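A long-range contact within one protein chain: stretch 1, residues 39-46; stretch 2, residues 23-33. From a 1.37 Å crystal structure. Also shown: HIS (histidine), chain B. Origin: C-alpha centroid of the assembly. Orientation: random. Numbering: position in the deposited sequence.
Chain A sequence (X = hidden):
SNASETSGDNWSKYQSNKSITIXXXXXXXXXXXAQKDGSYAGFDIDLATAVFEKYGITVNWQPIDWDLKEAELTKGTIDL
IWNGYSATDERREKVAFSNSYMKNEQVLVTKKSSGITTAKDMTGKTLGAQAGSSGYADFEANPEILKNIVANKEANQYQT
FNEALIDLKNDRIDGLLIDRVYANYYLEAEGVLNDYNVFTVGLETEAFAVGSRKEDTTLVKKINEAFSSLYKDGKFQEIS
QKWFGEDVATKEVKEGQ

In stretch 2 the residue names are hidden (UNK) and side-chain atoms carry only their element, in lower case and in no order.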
ATOM      1  N   SER A  39     -15.810   7.834  -7.206  1.00 12.23           N
ATOM      2  CA  SER A  39     -15.368   8.524  -5.988  1.00 12.34           C
ATOM      3  C   SER A  39     -14.361   7.668  -5.232  1.00 11.39           C
ATOM      4  O   SER A  39     -14.295   6.455  -5.433  1.00 13.11           O
ATOM      5  CB  SER A  39     -16.559   8.848  -5.088  1.00 13.70           C
ATOM      6  OG  SER A  39     -17.100   7.674  -4.517  1.00 14.75           O
ATOM      7  N   TYR A  40     -13.549   8.285  -4.397  1.00 11.22           N
ATOM      8  CA  TYR A  40     -12.497   7.565  -3.712  1.00  9.78           C
ATOM      9  C   TYR A  40     -12.934   7.132  -2.319  1.00 11.30           C
ATOM     10  O   TYR A  40     -13.570   7.900  -1.598  1.00 12.88           O
ATOM     11  CB  TYR A  40     -11.232   8.421  -3.602  1.00 11.47           C
ATOM     12  CG  TYR A  40     -10.758   8.953  -4.929  1.00 10.46           C
ATOM     13  CD1 TYR A  40     -10.613   8.118  -6.035  1.00 10.55           C
ATOM     14  CD2 TYR A  40     -10.484  10.296  -5.090  1.00 10.52           C
ATOM     15  CE1 TYR A  40     -10.182   8.615  -7.262  1.00 11.64           C
ATOM     16  CE2 TYR A  40     -10.052  10.802  -6.299  1.00 11.04           C
ATOM     17  CZ  TYR A  40      -9.911   9.966  -7.385  1.00 11.01           C
ATOM     18  OH  TYR A  40      -9.499  10.503  -8.579  1.00 12.87           O
ATOM     19  N   ALA A  41     -12.581   5.918  -1.949  1.00  9.59           N
ATOM     20  CA  ALA A  41     -12.914   5.362  -0.635  1.00  9.29           C
ATOM     21  C   ALA A  41     -11.801   4.449  -0.167  1.00  9.86           C
ATOM     22  O   ALA A  41     -10.954   4.025  -0.952  1.00  9.64           O
ATOM     23  CB  ALA A  41     -14.218   4.585  -0.676  1.00 11.72           C
ATOM     24  N   GLY A  42     -11.815   4.138   1.118  1.00  9.32           N
ATOM     25  CA  GLY A  42     -10.911   3.168   1.674  1.00  8.71           C
ATOM     26  C   GLY A  42     -10.469   3.502   3.077  1.00  9.70           C
ATOM     27  O   GLY A  42     -10.773   4.561   3.628  1.00  9.38           O
ATOM     28  N   PHE A  43      -9.744   2.573   3.668  1.00  8.97           N
ATOM     29  CA  PHE A  43      -9.209   2.749   5.009  1.00  8.15           C
ATOM     30  C   PHE A  43      -8.374   4.009   5.144  1.00  8.93           C
ATOM     31  O   PHE A  43      -8.553   4.784   6.092  1.00  8.85           O
ATOM     32  CB  PHE A  43      -8.405   1.507   5.427  1.00  8.80           C
ATOM     33  CG  PHE A  43      -7.818   1.601   6.804  1.00  9.40           C
ATOM     34  CD1 PHE A  43      -8.482   1.061   7.871  1.00 10.87           C
ATOM     35  CD2 PHE A  43      -6.597   2.221   7.024  1.00  8.87           C
ATOM     36  CE1 PHE A  43      -7.947   1.151   9.161  1.00 12.51           C
ATOM     37  CE2 PHE A  43      -6.068   2.323   8.301  1.00 11.06           C
ATOM     38  CZ  PHE A  43      -6.735   1.764   9.355  1.00 11.54           C
ATOM     39  N   ASP A  44      -7.448   4.219   4.220  1.00  8.34           N
ATOM     40  CA  ASP A  44      -6.609   5.404   4.276  1.00  7.05           C
ATOM     41  C   ASP A  44      -7.378   6.670   3.955  1.00  8.13           C
ATOM     42  O   ASP A  44      -7.062   7.728   4.489  1.00  8.72           O
ATOM     43  CB  ASP A  44      -5.420   5.289   3.321  1.00  8.22           C
ATOM     44  CG  ASP A  44      -4.330   4.363   3.835  1.00  8.53           C
ATOM     45  OD1 ASP A  44      -4.199   4.149   5.067  1.00  9.14           O
ATOM     46  OD2 ASP A  44      -3.580   3.852   2.963  1.00  9.09           O
ATOM     47  N   ILE A  45      -8.362   6.599   3.060  1.00  8.70           N
ATOM     48  CA  ILE A  45      -9.196   7.761   2.793  1.00  8.65           C
ATOM     49  C   ILE A  45      -9.864   8.190   4.103  1.00  8.73           C
ATOM     50  O   ILE A  45      -9.815   9.366   4.492  1.00  9.90           O
ATOM     51  CB  ILE A  45     -10.266   7.486   1.711  1.00  9.75           C
ATOM     52  CG1 ILE A  45      -9.650   6.936   0.419  1.00  9.56           C
ATOM     53  CG2 ILE A  45     -11.055   8.757   1.433  1.00  9.92           C
ATOM     54  CD1 ILE A  45      -8.611   7.842  -0.225  1.00 12.03           C
ATOM     55  N   ASP A  46     -10.460   7.237   4.803  1.00  8.19           N
ATOM     56  CA  ASP A  46     -11.129   7.532   6.062  1.00  8.68           C
ATOM     57  C   ASP A  46     -10.144   7.995   7.144  1.00  9.74           C
ATOM     58  O   ASP A  46     -10.417   8.965   7.869  1.00 10.81           O
ATOM     59  CB  ASP A  46     -11.890   6.281   6.541  1.00  9.17           C
ATOM     60  CG  ASP A  46     -13.132   5.968   5.697  1.00 10.21           C
ATOM     61  OD1 ASP A  46     -13.558   6.795   4.862  1.00 12.66           O
ATOM     62  OD2 ASP A  46     -13.683   4.869   5.903  1.00 12.39           O
ATOM     63  N   UNK A  23      -1.154  11.832  -2.331  1.00  8.55           N
ATOM     64  CA  UNK A  23      -1.073  10.976  -3.491  1.00  8.21           C
ATOM     65  C   UNK A  23      -1.309   9.516  -3.146  1.00  7.95           C
ATOM     66  O   UNK A  23      -0.957   9.037  -2.079  1.00  8.96           O
ATOM     67  N   UNK A  24      -1.901   8.807  -4.104  1.00  8.13           N
ATOM     68  CA  UNK A  24      -2.301   7.411  -3.932  1.00  6.41           C
ATOM     69  C   UNK A  24      -2.493   6.724  -5.267  1.00  7.11           C
ATOM     70  O   UNK A  24      -2.844   7.344  -6.249  1.00  8.51           O
ATOM     71  c   UNK A  24      -6.193   9.508  -4.683  1.00  9.93           C
ATOM     72  c   UNK A  24      -5.016   9.092  -4.065  1.00  9.08           C
ATOM     73  c   UNK A  24      -4.843   7.764  -3.704  1.00  7.14           C
ATOM     74  c   UNK A  24      -3.564   7.283  -3.051  1.00  7.31           C
ATOM     75  c   UNK A  24      -7.181   8.601  -4.943  1.00  9.09           C
ATOM     76  c   UNK A  24      -5.862   6.877  -3.959  1.00  9.00           C
ATOM     77  c   UNK A  24      -7.029   7.296  -4.585  1.00  9.80           C
ATOM     78  N   UNK A  25      -2.263   5.418  -5.266  1.00  7.91           N
ATOM     79  CA  UNK A  25      -2.614   4.518  -6.362  1.00  6.99           C
ATOM     80  C   UNK A  25      -4.110   4.237  -6.197  1.00  8.32           C
ATOM     81  O   UNK A  25      -4.513   3.569  -5.243  1.00  8.28           O
ATOM     82  o   UNK A  25      -3.211   2.124  -7.845  1.00  8.67           O
ATOM     83  o   UNK A  25      -1.489   1.017  -6.992  1.00  9.43           O
ATOM     84  c   UNK A  25      -2.192   2.060  -7.090  1.00  8.46           C
ATOM     85  c   UNK A  25      -1.775   3.233  -6.195  1.00  8.26           C
ATOM     86  N   UNK A  26      -4.930   4.748  -7.108  1.00  7.83           N
ATOM     87  CA  UNK A  26      -6.378   4.664  -6.960  1.00  7.74           C
ATOM     88  C   UNK A  26      -6.970   3.309  -7.307  1.00  9.60           C
ATOM     89  O   UNK A  26      -8.184   3.185  -7.395  1.00  9.65           O
ATOM     90  c   UNK A  26      -7.067   5.761  -7.757  1.00  9.58           C
ATOM     91  o   UNK A  26      -6.832   5.539  -9.121  1.00 11.85           O
ATOM     92  N   UNK A  27      -6.127   2.289  -7.457  1.00  7.72           N
ATOM     93  CA  UNK A  27      -6.608   0.915  -7.504  1.00  8.21           C
ATOM     94  C   UNK A  27      -6.306   0.132  -6.234  1.00  8.88           C
ATOM     95  O   UNK A  27      -6.702  -1.023  -6.144  1.00  8.79           O
ATOM     96  o   UNK A  27      -4.593  -0.115  -8.499  1.00 10.15           O
ATOM     97  c   UNK A  27      -6.219   0.803  -9.998  1.00  8.78           C
ATOM     98  c   UNK A  27      -6.002   0.126  -8.679  1.00  9.32           C
ATOM     99  N   UNK A  28      -5.606   0.718  -5.257  1.00  8.46           N
ATOM    100  CA  UNK A  28      -5.069  -0.100  -4.162  1.00  7.89           C
ATOM    101  C   UNK A  28      -6.091  -0.337  -3.038  1.00  7.80           C
ATOM    102  O   UNK A  28      -6.101   0.339  -2.012  1.00  7.98           O
ATOM    103  c   UNK A  28      -3.761   0.475  -3.637  1.00  8.01           C
ATOM    104  c   UNK A  28      -1.595  -2.395  -1.282  1.00  8.40           C
ATOM    105  c   UNK A  28      -1.595  -2.469  -2.643  1.00  9.44           C
ATOM    106  c   UNK A  28      -2.286  -1.540  -3.392  1.00  9.12           C
ATOM    107  c   UNK A  28      -2.983  -0.519  -2.797  1.00  7.26           C
ATOM    108  c   UNK A  28      -2.287  -1.374  -0.664  1.00  8.09           C
ATOM    109  c   UNK A  28      -2.983  -0.443  -1.424  1.00  7.47           C
ATOM    110  N   UNK A  29      -6.938  -1.333  -3.243  1.00  8.55           N
ATOM    111  CA  UNK A  29      -7.928  -1.727  -2.254  1.00  9.36           C
ATOM    112  C   UNK A  29      -7.254  -2.421  -1.082  1.00 10.37           C
ATOM    113  O   UNK A  29      -6.208  -3.044  -1.236  1.00 10.42           O
ATOM    114  c   UNK A  29      -9.782  -2.061  -3.943  1.00 11.89           C
ATOM    115  c   UNK A  29      -8.348  -4.010  -3.342  1.00 11.00           C
ATOM    116  c   UNK A  29      -8.986  -2.698  -2.830  1.00  9.58           C
ATOM    117  N   UNK A  30      -7.838  -2.334   0.116  1.00  9.10           N
ATOM    118  CA  UNK A  30      -8.966  -1.496   0.504  1.00  9.56           C
ATOM    119  C   UNK A  30      -8.496  -0.151   1.051  1.00  9.49           C
ATOM    120  O   UNK A  30      -9.228   0.475   1.818  1.00 10.58           O
ATOM    121  c   UNK A  30      -8.399  -2.867   2.336  1.00 13.05           C
ATOM    122  c   UNK A  30      -9.584  -2.309   1.636  1.00 12.42           C
ATOM    123  c   UNK A  30      -7.342  -3.117   1.262  1.00 11.31           C
ATOM    124  N   UNK A  31      -7.301   0.297   0.673  1.00  8.69           N
ATOM    125  CA  UNK A  31      -6.703   1.465   1.324  1.00  7.67           C
ATOM    126  C   UNK A  31      -7.184   2.770   0.715  1.00  7.81           C
ATOM    127  O   UNK A  31      -7.553   3.704   1.438  1.00  8.65           O
ATOM    128  c   UNK A  31      -4.597   0.024   1.776  1.00  9.58           C
ATOM    129  c   UNK A  31      -4.333   0.721   4.451  1.00 10.80           C
ATOM    130  c   UNK A  31      -5.176   1.364   1.255  1.00  8.14           C
ATOM    131  s   UNK A  31      -5.198  -0.473   3.422  1.00 10.82           S
ATOM    132  N   UNK A  32      -7.175   2.880  -0.597  1.00  8.23           N
ATOM    133  CA  UNK A  32      -7.654   4.073  -1.262  1.00  7.56           C
ATOM    134  C   UNK A  32      -7.855   3.748  -2.718  1.00  8.32           C
ATOM    135  O   UNK A  32      -6.903   3.370  -3.395  1.00  9.45           O
ATOM    136  N   UNK A  33      -9.092   3.852  -3.177  1.00  7.54           N
ATOM    137  CA  UNK A  33      -9.430   3.333  -4.502  1.00  8.04           C
ATOM    138  C   UNK A  33     -10.671   3.991  -5.067  1.00  9.52           C
ATOM    139  O   UNK A  33     -11.535   4.487  -4.316  1.00  9.81           O
ATOM    140  c   UNK A  33     -13.041   0.660  -3.315  1.00 12.67           C
ATOM    141  c   UNK A  33     -12.851   0.478  -1.959  1.00 12.41           C
ATOM    142  c   UNK A  33     -11.620   0.724  -1.413  1.00 10.68           C
ATOM    143  c   UNK A  33     -10.749   1.346  -3.581  1.00  9.13           C
ATOM    144  c   UNK A  33      -9.607   1.805  -4.452  1.00  9.52           C
ATOM    145  c   UNK A  33     -10.584   1.152  -2.215  1.00  9.02           C
ATOM    146  c   UNK A  33     -12.002   1.096  -4.116  1.00 10.48           C
TER
HETATM  147  N   HIS B 301       2.580  -1.739  -0.155  1.00  8.28           N
HETATM  148  CA  HIS B 301       3.180  -1.639  -1.508  1.00  7.98           C
HETATM  149  C   HIS B 301       4.045  -0.403  -1.622  1.00  8.26           C
HETATM  150  O   HIS B 301       4.118   0.384  -0.651  1.00  8.50           O
HETATM  151  CB  HIS B 301       2.124  -1.745  -2.634  1.00  7.45           C
HETATM  152  CG  HIS B 301       1.287  -0.530  -2.905  1.00  7.25           C
HETATM  153  ND1 HIS B 301       0.899  -0.205  -4.195  1.00  6.84           N
HETATM  154  CD2 HIS B 301       0.679   0.374  -2.098  1.00  7.55           C
HETATM  155  CE1 HIS B 301       0.121   0.859  -4.165  1.00  6.96           C
HETATM  156  NE2 HIS B 301      -0.035   1.228  -2.904  1.00  7.10           N
HETATM  157  OXT HIS B 301       4.663  -0.238  -2.695  1.00  8.77           O

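Position 23 has no side-chain atoms and lies beyond reach of stretch 1; the bare backbone identifies Gly-23. Position 24 carries one carbon followed by a ring of six carbons, without oxygen, hence Phe-24. Its CZ lies 3.6 Å from Tyr-40 CG, and its edge meets the face of the Tyr-40 ring, with centroids 4.9 Å apart and planes at 79°.

Position 25 has two carbons, the second bearing two oxygens: a short carboxylate, Asp-25. It does not touch stretch 1; its OD2 is 3.3 Å from CE1 of the bound histidine. Position 26 has one carbon and one oxygen, giving Ser-26, whose CB approaches Tyr-40 CE1 at 4.3 Å. At position 27 a single carbon carries one oxygen and one carbon, the branching of Thr-27. Far from stretch 1, it secures the type I turn starting at Asp-25: its OG1 and N donate to Asp-25 OD1 at 2.7 and 2.9 Å.

Position 28, one carbon plus a six-carbon ring, is Phe-28; one ring face receives the ligand, with CG 3.4 Å from histidine NE2. Position 29 has three carbons, the first branching to the other two: Val-29, pointing away from stretch 1. At position 30 three carbons close a ring onto the backbone N, which identifies Pro-30, preceded by a cis peptide bond. Its O accepts from Phe-43 N at 2.8 Å and 163°.

Position 31 has an unbranched chain of two carbons, sulfur and one carbon, hence Met-31. Its CE packs 3.7 Å from Phe-43 CD2, and its CB lies 3.4 Å from Asp-44 OD2. Position 32 lacks side-chain atoms: Gly-32. An ideal CB here would sit a tight 3.3 Å from Ile-45 CD1. Position 33, one carbon and a six-carbon ring, is Phe-33; its CE2 lies 4.0 Å from Gly-42 CA.

The contact joins a short antiparallel pairing to a helix start. Phe-33 N donates to Ala-41 O at 2.9 Å, and Ala-41 N returns a bond to Phe-33 O at 3.0 Å, placing both side chains on the same sheet face. Beyond this pair, Gly-42 occupies the N-cap, where a CB would fall 2.3 Å from Met-31 O. The first helical amides turn to stretch 2 for acceptors: besides the Phe-43 bond, Asp-44 N reaches Met-31 O at 2.8 Å, while Ile-45 N binds that same Met-31 O weakly at 3.4 Å. Backbone polarity thus sets the register, with the Phe-24–Tyr-40 and Met-31–Phe-43 pairs adding apolar packing to the 494 Å² buried.

Stretch 2 23-33: GFDSTFVPMGF
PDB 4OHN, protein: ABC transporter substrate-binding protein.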